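Local coordinates for tyrosine specific protein phosphatase (Trypanosoma cruzi, PDB 4AZ1), which probably removes phosphate from phosphotyrosine side chains of proteins, at residues A[20-25]-A[272-277]; A[80-85]-A[264-269]. All coordinates share one frame; numbering follows the deposited sequence.

In the fold
Helices 255-266 and 274-288 follow each other in the chain, and the two contacts use opposite ends of the turn between them: contact 2 the residues that end the first helix, contact 1 those that begin the second. Contact 2 is nested in sequence within the loop closed by contact 1, their centres about 18 Å apart. Both are partly buried. Contact 2, nearer the middle of the molecule, is mainly polar and ties residues 264-269 to an outermost strand of the eight-stranded sheet. Contact 1, farther out, joins 272-277 to helix 14-30 through aromatic packing and a carboxylate-phenol hydrogen bond.

Contact 1. Residues A[20-25]-A[272-277]; sequences RVQREF and QRMEQY
Val21 lays CG1 at the rim of Tyr277, 3.7 Å from CD2, the two side chains sliding past each other in opposite directions. Gln22 starts away from 272-277, but its chain bends at chi2 (64°), turning CD back toward Met274; OE1 ends 3.7 Å from Met274 CG, the side chains crossing at about a right angle. Glu24 supplies the polar grip: Tyr277 OH donates to its OE1 over only 2.5 Å, approaching from above the carboxylate plane, which stands 72° from the phenol ring. OE1 also bonds Tyr281, while OE2 takes a salt bridge from Arg20 NE at 2.8 Å, so both oxygens are held and the carboxylate is probably fixed in its rotation. Phe25 holds CG anti to the backbone N (chi1 -176°), and its ring lies over the first turn of helix 274-288. Met274 CA sits 3.6 Å from the ring centroid, almost on the normal, in a CH-pi contact. CZ meets Gln272 O edge-on at 3.4 Å, and CD1 packs on Tyr277 CB at 3.7 Å. Helix 255-266 also packs on Tyr277, and neighbouring Arg273, at the N-cap, forms a salt bridge with Asp196 of the Trp-Pro-Asp loop. The N-terminal helix thus packs against a segment whose sequence and place match the Q-loop of classical tyrosine phosphatases.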
ATOM      1  N   ARG A  20     -26.777  29.178 -18.548  1.00 35.78           N
ATOM      2  CA  ARG A  20     -27.276  28.910 -17.208  1.00 38.16           C
ATOM      3  C   ARG A  20     -26.335  27.947 -16.461  1.00 35.07           C
ATOM      4  O   ARG A  20     -26.035  28.165 -15.284  1.00 32.29           O
ATOM      5  CB  ARG A  20     -28.688  28.329 -17.250  1.00 35.62           C
ATOM      6  CG  ARG A  20     -29.110  27.739 -15.915  1.00 37.48           C
ATOM      7  CD  ARG A  20     -30.562  27.316 -15.869  1.00 42.88           C
ATOM      8  NE  ARG A  20     -30.757  26.338 -14.799  1.00 34.32           N
ATOM      9  CZ  ARG A  20     -31.930  25.856 -14.409  1.00 44.09           C
ATOM     10  NH1 ARG A  20     -33.047  26.269 -14.989  1.00 41.08           N
ATOM     11  NH2 ARG A  20     -31.981  24.960 -13.428  1.00 34.98           N
ATOM     12  N   VAL A  21     -25.870  26.902 -17.140  1.00 29.65           N
ATOM     13  CA  VAL A  21     -24.932  25.972 -16.502  1.00 35.08           C
ATOM     14  C   VAL A  21     -23.664  26.711 -16.083  1.00 32.61           C
ATOM     15  O   VAL A  21     -23.242  26.617 -14.931  1.00 37.24           O
ATOM     16  CB  VAL A  21     -24.574  24.754 -17.385  1.00 38.89           C
ATOM     17  CG1 VAL A  21     -23.595  23.818 -16.637  1.00 33.07           C
ATOM     18  CG2 VAL A  21     -25.826  23.978 -17.751  1.00 45.80           C
ATOM     19  N   GLN A  22     -23.066  27.461 -17.004  1.00 36.37           N
ATOM     20  CA  GLN A  22     -21.860  28.217 -16.669  1.00 35.50           C
ATOM     21  C   GLN A  22     -22.106  29.159 -15.483  1.00 43.36           C
ATOM     22  O   GLN A  22     -21.306  29.208 -14.544  1.00 42.37           O
ATOM     23  CB  GLN A  22     -21.331  28.986 -17.886  1.00 39.76           C
ATOM     24  CG  GLN A  22     -20.068  29.812 -17.592  1.00 61.31           C
ATOM     25  CD  GLN A  22     -18.849  28.953 -17.193  1.00 62.38           C
ATOM     26  OE1 GLN A  22     -18.167  28.386 -18.053  1.00 63.81           O
ATOM     27  NE2 GLN A  22     -18.575  28.867 -15.887  1.00 47.37           N
ATOM     28  N   ARG A  23     -23.229  29.877 -15.513  1.00 42.78           N
ATOM     29  CA  ARG A  23     -23.584  30.811 -14.440  1.00 36.08           C
ATOM     30  C   ARG A  23     -23.717  30.111 -13.078  1.00 37.14           C
ATOM     31  O   ARG A  23     -23.201  30.597 -12.072  1.00 38.11           O
ATOM     32  CB  ARG A  23     -24.893  31.509 -14.795  1.00 40.34           C
ATOM     33  CG  ARG A  23     -25.256  32.660 -13.881  1.00 48.97           C
ATOM     34  CD  ARG A  23     -26.595  33.266 -14.302  1.00 60.21           C
ATOM     35  NE  ARG A  23     -27.685  32.315 -14.094  1.00 58.30           N
ATOM     36  CZ  ARG A  23     -28.482  31.862 -15.059  1.00 60.00           C
ATOM     37  NH1 ARG A  23     -28.328  32.285 -16.317  1.00 54.11           N
ATOM     38  NH2 ARG A  23     -29.444  30.992 -14.758  1.00 56.98           N
ATOM     39  N   GLU A  24     -24.404  28.969 -13.048  1.00 36.20           N
ATOM     40  CA  GLU A  24     -24.568  28.221 -11.806  1.00 39.87           C
ATOM     41  C   GLU A  24     -23.241  27.678 -11.289  1.00 40.65           C
ATOM     42  O   GLU A  24     -22.969  27.725 -10.090  1.00 37.26           O
ATOM     43  CB  GLU A  24     -25.542  27.051 -12.000  1.00 33.39           C
ATOM     44  CG  GLU A  24     -27.014  27.469 -12.003  1.00 39.06           C
ATOM     45  CD  GLU A  24     -27.936  26.288 -12.296  1.00 44.50           C
ATOM     46  OE1 GLU A  24     -27.451  25.123 -12.356  1.00 37.16           O
ATOM     47  OE2 GLU A  24     -29.149  26.527 -12.454  1.00 35.16           O
ATOM     48  N   PHE A  25     -22.420  27.141 -12.187  1.00 29.91           N
ATOM     49  CA  PHE A  25     -21.142  26.611 -11.742  1.00 34.69           C
ATOM     50  C   PHE A  25     -20.248  27.716 -11.153  1.00 42.92           C
ATOM     51  O   PHE A  25     -19.589  27.502 -10.132  1.00 35.07           O
ATOM     52  CB  PHE A  25     -20.425  25.863 -12.862  1.00 26.25           C
ATOM     53  CG  PHE A  25     -19.151  25.217 -12.420  1.00 28.79           C
ATOM     54  CD1 PHE A  25     -19.174  24.032 -11.691  1.00 29.65           C
ATOM     55  CD2 PHE A  25     -17.921  25.804 -12.710  1.00 35.57           C
ATOM     56  CE1 PHE A  25     -17.991  23.430 -11.269  1.00 36.67           C
ATOM     57  CE2 PHE A  25     -16.730  25.200 -12.295  1.00 39.36           C
ATOM     58  CZ  PHE A  25     -16.774  24.017 -11.569  1.00 31.84           C
ATOM     59  N   GLN A 272     -15.643  19.406  -9.741  1.00 27.53           N
ATOM     60  CA  GLN A 272     -14.460  20.238  -9.828  1.00 34.55           C
ATOM     61  C   GLN A 272     -14.466  21.124 -11.077  1.00 31.06           C
ATOM     62  O   GLN A 272     -13.935  22.219 -11.051  1.00 32.08           O
ATOM     63  CB  GLN A 272     -13.248  19.297  -9.859  1.00 27.95           C
ATOM     64  CG  GLN A 272     -11.871  19.947  -9.900  1.00 37.13           C
ATOM     65  CD  GLN A 272     -10.766  18.883  -9.876  1.00 39.77           C
ATOM     66  OE1 GLN A 272     -11.012  17.711 -10.190  1.00 37.75           O
ATOM     67  NE2 GLN A 272      -9.563  19.282  -9.490  1.00 44.78           N
ATOM     68  N   ARG A 273     -15.060  20.644 -12.167  1.00 26.88           N
ATOM     69  CA  ARG A 273     -14.950  21.333 -13.457  1.00 34.86           C
ATOM     70  C   ARG A 273     -16.317  21.617 -14.020  1.00 33.97           C
ATOM     71  O   ARG A 273     -17.262  20.869 -13.763  1.00 32.48           O
ATOM     72  CB  ARG A 273     -14.151  20.484 -14.467  1.00 26.96           C
ATOM     73  CG  ARG A 273     -12.809  20.019 -13.929  1.00 33.05           C
ATOM     74  CD  ARG A 273     -11.897  19.479 -15.041  1.00 34.44           C
ATOM     75  NE  ARG A 273     -10.830  18.629 -14.500  1.00 41.83           N
ATOM     76  CZ  ARG A 273      -9.742  19.093 -13.878  1.00 47.79           C
ATOM     77  NH1 ARG A 273      -9.588  20.404 -13.690  1.00 42.40           N
ATOM     78  NH2 ARG A 273      -8.810  18.252 -13.429  1.00 43.71           N
ATOM     79  N   MET A 274     -16.412  22.689 -14.801  1.00 28.87           N
ATOM     80  CA  MET A 274     -17.695  23.144 -15.326  1.00 30.95           C
ATOM     81  C   MET A 274     -18.394  22.031 -16.118  1.00 34.62           C
ATOM     82  O   MET A 274     -19.597  21.787 -15.953  1.00 28.80           O
ATOM     83  CB  MET A 274     -17.493  24.401 -16.184  1.00 34.61           C
ATOM     84  CG  MET A 274     -18.779  25.029 -16.721  1.00 39.90           C
ATOM     85  SD  MET A 274     -19.364  24.211 -18.235  1.00 53.56           S
ATOM     86  CE  MET A 274     -18.290  24.982 -19.455  1.00 72.02           C
ATOM     87  N   GLU A 275     -17.641  21.344 -16.972  1.00 25.60           N
ATOM     88  CA  GLU A 275     -18.253  20.332 -17.829  1.00 31.57           C
ATOM     89  C   GLU A 275     -18.703  19.137 -17.005  1.00 31.31           C
ATOM     90  O   GLU A 275     -19.605  18.416 -17.420  1.00 30.28           O
ATOM     91  CB  GLU A 275     -17.324  19.898 -18.976  1.00 32.09           C
ATOM     92  CG  GLU A 275     -16.139  19.087 -18.533  1.00 35.84           C
ATOM     93  CD  GLU A 275     -14.998  19.944 -18.018  1.00 45.87           C
ATOM     94  OE1 GLU A 275     -15.155  21.192 -17.947  1.00 40.25           O
ATOM     95  OE2 GLU A 275     -13.940  19.358 -17.695  1.00 47.01           O
ATOM     96  N   GLN A 276     -18.112  18.940 -15.824  1.00 26.59           N
ATOM     97  CA  GLN A 276     -18.569  17.844 -14.964  1.00 26.79           C
ATOM     98  C   GLN A 276     -19.936  18.179 -14.357  1.00 32.34           C
ATOM     99  O   GLN A 276     -20.759  17.297 -14.172  1.00 31.05           O
ATOM    100  CB  GLN A 276     -17.533  17.522 -13.870  1.00 25.06           C
ATOM    101  CG  GLN A 276     -16.273  16.807 -14.416  1.00 28.00           C
ATOM    102  CD  GLN A 276     -15.088  16.942 -13.471  1.00 28.56           C
ATOM    103  OE1 GLN A 276     -15.202  17.585 -12.421  1.00 32.62           O
ATOM    104  NE2 GLN A 276     -13.940  16.359 -13.845  1.00 30.39           N
ATOM    105  N   TYR A 277     -20.166  19.454 -14.057  1.00 25.40           N
ATOM    106  CA  TYR A 277     -21.456  19.907 -13.539  1.00 28.51           C
ATOM    107  C   TYR A 277     -22.498  19.819 -14.659  1.00 23.92           C
ATOM    108  O   TYR A 277     -23.651  19.390 -14.458  1.00 31.09           O
ATOM    109  CB  TYR A 277     -21.312  21.353 -13.022  1.00 27.87           C
ATOM    110  CG  TYR A 277     -22.579  21.960 -12.441  1.00 30.12           C
ATOM    111  CD1 TYR A 277     -23.093  21.524 -11.217  1.00 29.19           C
ATOM    112  CD2 TYR A 277     -23.240  22.987 -13.099  1.00 31.02           C
ATOM    113  CE1 TYR A 277     -24.256  22.090 -10.676  1.00 28.80           C
ATOM    114  CE2 TYR A 277     -24.403  23.560 -12.570  1.00 33.48           C
ATOM    115  CZ  TYR A 277     -24.898  23.106 -11.354  1.00 32.79           C
ATOM    116  OH  TYR A 277     -26.041  23.676 -10.822  1.00 33.97           O
TER

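Contact 2. Residues A[80-85]-A[264-269]; sequences NLIDLD and RRQRFG
The CA atoms of Asn80 and Arg267 lie 6.0 Å apart and those of Ile82 and Gln266 6.2 Å, the second chain stepping back by one residue as the strand advances by two. Gln266 reaches toward Asp83 with its chain extended beyond CG (chi2 174°), and its amide clasps the backbone of Asp83 at both polar atoms. OE1 accepts Asp83 N at 2.7 Å in a nearly straight bond (170°); NE2 donates to Asp83 O at 3.0 Å, more bent, from above that carbonyl plane. NE2 has a further acceptor in Ala262 O, so the amide's orientation is well determined. Ile82 adds the apolar part, its CD1 touching the CB atoms of Gln266 and Arg267, each at 4.0 Å. At the other end Asn80 OD1 accepts Arg267 NH1 at 2.8 Å, in the guanidinium plane, although the amide and guanidinium planes stand 51° apart. NH1 also bonds Asn78 OD1, so two asparagines grip it. Asn80 ND2 turns to Thr60, whose hydroxyl also bonds Gln266 O. Arg267 NH2 and NE bond the carbonyls of Ala228 and Gly229, within the His-Cys-…-Arg signature loop, the phosphate-binding P-loop of classical tyrosine phosphatases. Arg267 thus probably braces that loop's backbone from the second shell, with Asn80 helping to position it, where the edge strand meets the end of helix 255-266.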
ATOM      1  N   ASN A  80     -14.673  11.215   2.198  1.00 38.19           N
ATOM      2  CA  ASN A  80     -15.772  11.695   3.028  1.00 33.80           C
ATOM      3  C   ASN A  80     -17.053  10.922   2.774  1.00 39.88           C
ATOM      4  O   ASN A  80     -17.300  10.454   1.653  1.00 41.93           O
ATOM      5  CB  ASN A  80     -16.031  13.178   2.772  1.00 41.68           C
ATOM      6  CG  ASN A  80     -14.842  14.049   3.127  1.00 45.69           C
ATOM      7  OD1 ASN A  80     -13.966  14.287   2.291  1.00 43.61           O
ATOM      8  ND2 ASN A  80     -14.814  14.544   4.369  1.00 36.17           N
ATOM      9  N   LEU A  81     -17.865  10.798   3.820  1.00 43.37           N
ATOM     10  CA  LEU A  81     -19.176  10.163   3.722  1.00 48.42           C
ATOM     11  C   LEU A  81     -20.153  11.137   3.069  1.00 43.34           C
ATOM     12  O   LEU A  81     -20.387  12.213   3.591  1.00 39.04           O
ATOM     13  CB  LEU A  81     -19.695   9.802   5.121  1.00 44.11           C
ATOM     14  CG  LEU A  81     -20.984   8.978   5.175  1.00 44.09           C
ATOM     15  CD1 LEU A  81     -20.782   7.671   4.455  1.00 41.94           C
ATOM     16  CD2 LEU A  81     -21.468   8.719   6.611  1.00 46.89           C
ATOM     17  N   ILE A  82     -20.720  10.776   1.925  1.00 45.96           N
ATOM     18  CA  ILE A  82     -21.719  11.652   1.333  1.00 47.02           C
ATOM     19  C   ILE A  82     -23.121  11.131   1.603  1.00 45.20           C
ATOM     20  O   ILE A  82     -23.464  10.026   1.187  1.00 44.44           O
ATOM     21  CB  ILE A  82     -21.521  11.814  -0.174  1.00 43.72           C
ATOM     22  CG1 ILE A  82     -20.048  12.123  -0.486  1.00 34.66           C
ATOM     23  CG2 ILE A  82     -22.454  12.921  -0.704  1.00 43.40           C
ATOM     24  CD1 ILE A  82     -19.592  13.496  -0.022  1.00 42.24           C
ATOM     25  N   ASP A  83     -23.931  11.934   2.287  1.00 42.19           N
ATOM     26  CA  ASP A  83     -25.295  11.545   2.624  1.00 49.34           C
ATOM     27  C   ASP A  83     -26.258  12.613   2.105  1.00 50.98           C
ATOM     28  O   ASP A  83     -26.186  13.774   2.515  1.00 51.56           O
ATOM     29  CB  ASP A  83     -25.432  11.387   4.147  1.00 60.79           C
ATOM     30  CG  ASP A  83     -26.844  10.978   4.589  1.00 68.58           C
ATOM     31  OD1 ASP A  83     -27.490  10.129   3.927  1.00 66.84           O
ATOM     32  OD2 ASP A  83     -27.302  11.504   5.627  1.00 77.76           O
ATOM     33  N   LEU A  84     -27.144  12.229   1.190  1.00 48.12           N
ATOM     34  CA  LEU A  84     -28.125  13.166   0.640  1.00 57.75           C
ATOM     35  C   LEU A  84     -29.571  12.753   0.933  1.00 54.75           C
ATOM     36  O   LEU A  84     -30.477  13.138   0.190  1.00 54.66           O
ATOM     37  CB  LEU A  84     -27.929  13.309  -0.871  1.00 55.72           C
ATOM     38  CG  LEU A  84     -26.553  13.808  -1.323  1.00 59.93           C
ATOM     39  CD1 LEU A  84     -26.188  13.288  -2.710  1.00 55.46           C
ATOM     40  CD2 LEU A  84     -26.503  15.327  -1.297  1.00 58.08           C
ATOM     41  N   ASP A  85     -29.784  11.977   1.997  1.00 59.38           N
ATOM     42  CA  ASP A  85     -31.132  11.523   2.374  1.00 70.18           C
ATOM     43  C   ASP A  85     -31.713  10.644   1.272  1.00 67.42           C
ATOM     44  O   ASP A  85     -32.884  10.763   0.911  1.00 69.81           O
ATOM     45  CB  ASP A  85     -32.078  12.708   2.642  1.00 79.96           C
ATOM     46  CG  ASP A  85     -31.660  13.543   3.838  1.00 93.32           C
ATOM     47  OD1 ASP A  85     -31.234  12.954   4.854  1.00 98.07           O
ATOM     48  OD2 ASP A  85     -31.767  14.789   3.760  1.00 94.86           O
ATOM     49  N   ARG A 264     -21.042  19.538  -1.721  1.00 38.90           N
ATOM     50  CA  ARG A 264     -19.921  20.422  -1.407  1.00 40.39           C
ATOM     51  C   ARG A 264     -19.749  20.708   0.088  1.00 32.55           C
ATOM     52  O   ARG A 264     -18.628  20.915   0.558  1.00 50.04           O
ATOM     53  CB  ARG A 264     -20.038  21.735  -2.200  1.00 42.88           C
ATOM     54  CG  ARG A 264     -19.327  21.645  -3.521  1.00 48.73           C
ATOM     55  CD  ARG A 264     -19.580  22.805  -4.477  1.00 54.35           C
ATOM     56  NE  ARG A 264     -18.783  22.585  -5.688  1.00 57.78           N
ATOM     57  CZ  ARG A 264     -17.676  23.255  -5.990  1.00 51.04           C
ATOM     58  NH1 ARG A 264     -17.257  24.234  -5.190  1.00 49.42           N
ATOM     59  NH2 ARG A 264     -17.002  22.966  -7.101  1.00 49.40           N
ATOM     60  N   ARG A 265     -20.851  20.718   0.833  1.00 40.65           N
ATOM     61  CA  ARG A 265     -20.773  20.934   2.276  1.00 46.09           C
ATOM     62  C   ARG A 265     -20.160  19.724   2.963  1.00 46.76           C
ATOM     63  O   ARG A 265     -19.686  19.818   4.097  1.00 50.51           O
ATOM     64  CB  ARG A 265     -22.159  21.196   2.883  1.00 51.42           C
ATOM     65  CG  ARG A 265     -22.759  22.557   2.574  1.00 55.33           C
ATOM     66  CD  ARG A 265     -24.064  22.783   3.361  1.00 63.66           C
ATOM     67  NE  ARG A 265     -25.206  22.051   2.800  1.00 68.03           N
ATOM     68  CZ  ARG A 265     -26.023  22.533   1.861  1.00 69.20           C
ATOM     69  NH1 ARG A 265     -25.836  23.751   1.355  1.00 54.95           N
ATOM     70  NH2 ARG A 265     -27.035  21.797   1.421  1.00 72.18           N
ATOM     71  N   GLN A 266     -20.184  18.581   2.286  1.00 40.14           N
ATOM     72  CA  GLN A 266     -19.734  17.341   2.914  1.00 44.53           C
ATOM     73  C   GLN A 266     -18.342  16.927   2.437  1.00 40.13           C
ATOM     74  O   GLN A 266     -17.647  16.169   3.106  1.00 41.21           O
ATOM     75  CB  GLN A 266     -20.751  16.227   2.656  1.00 40.23           C
ATOM     76  CG  GLN A 266     -22.125  16.459   3.281  1.00 51.39           C
ATOM     77  CD  GLN A 266     -23.119  15.393   2.857  1.00 56.51           C
ATOM     78  OE1 GLN A 266     -23.085  14.265   3.349  1.00 54.55           O
ATOM     79  NE2 GLN A 266     -23.999  15.741   1.923  1.00 57.61           N
ATOM     80  N   ARG A 267     -17.949  17.423   1.268  1.00 37.90           N
ATOM     81  CA  ARG A 267     -16.588  17.238   0.760  1.00 38.32           C
ATOM     82  C   ARG A 267     -16.237  18.437  -0.115  1.00 39.40           C
ATOM     83  O   ARG A 267     -16.758  18.584  -1.222  1.00 38.42           O
ATOM     84  CB  ARG A 267     -16.460  15.941  -0.053  1.00 31.16           C
ATOM     85  CG  ARG A 267     -15.044  15.673  -0.603  1.00 33.14           C
ATOM     86  CD  ARG A 267     -14.901  14.221  -1.062  1.00 31.95           C
ATOM     87  NE  ARG A 267     -13.664  13.957  -1.809  1.00 30.99           N
ATOM     88  CZ  ARG A 267     -12.503  13.600  -1.262  1.00 35.47           C
ATOM     89  NH1 ARG A 267     -12.394  13.486   0.061  1.00 35.69           N
ATOM     90  NH2 ARG A 267     -11.442  13.374  -2.041  1.00 32.10           N
ATOM     91  N   PHE A 268     -15.358  19.291   0.394  1.00 39.05           N
ATOM     92  CA  PHE A 268     -15.029  20.547  -0.271  1.00 36.13           C
ATOM     93  C   PHE A 268     -14.661  20.354  -1.739  1.00 40.59           C
ATOM     94  O   PHE A 268     -13.809  19.527  -2.070  1.00 35.03           O
ATOM     95  CB  PHE A 268     -13.871  21.232   0.450  1.00 35.47           C
ATOM     96  CG  PHE A 268     -13.570  22.595  -0.076  1.00 36.32           C
ATOM     97  CD1 PHE A 268     -14.274  23.696   0.394  1.00 39.14           C
ATOM     98  CD2 PHE A 268     -12.599  22.779  -1.062  1.00 41.66           C
ATOM     99  CE1 PHE A 268     -14.016  24.968  -0.098  1.00 47.21           C
ATOM    100  CE2 PHE A 268     -12.339  24.049  -1.568  1.00 50.95           C
ATOM    101  CZ  PHE A 268     -13.052  25.145  -1.082  1.00 49.59           C
ATOM    102  N   GLY A 269     -15.317  21.105  -2.618  1.00 36.48           N
ATOM    103  CA  GLY A 269     -14.907  21.145  -4.012  1.00 39.91           C
ATOM    104  C   GLY A 269     -15.575  20.126  -4.913  1.00 39.13           C
ATOM    105  O   GLY A 269     -15.220  20.041  -6.095  1.00 32.41           O
TER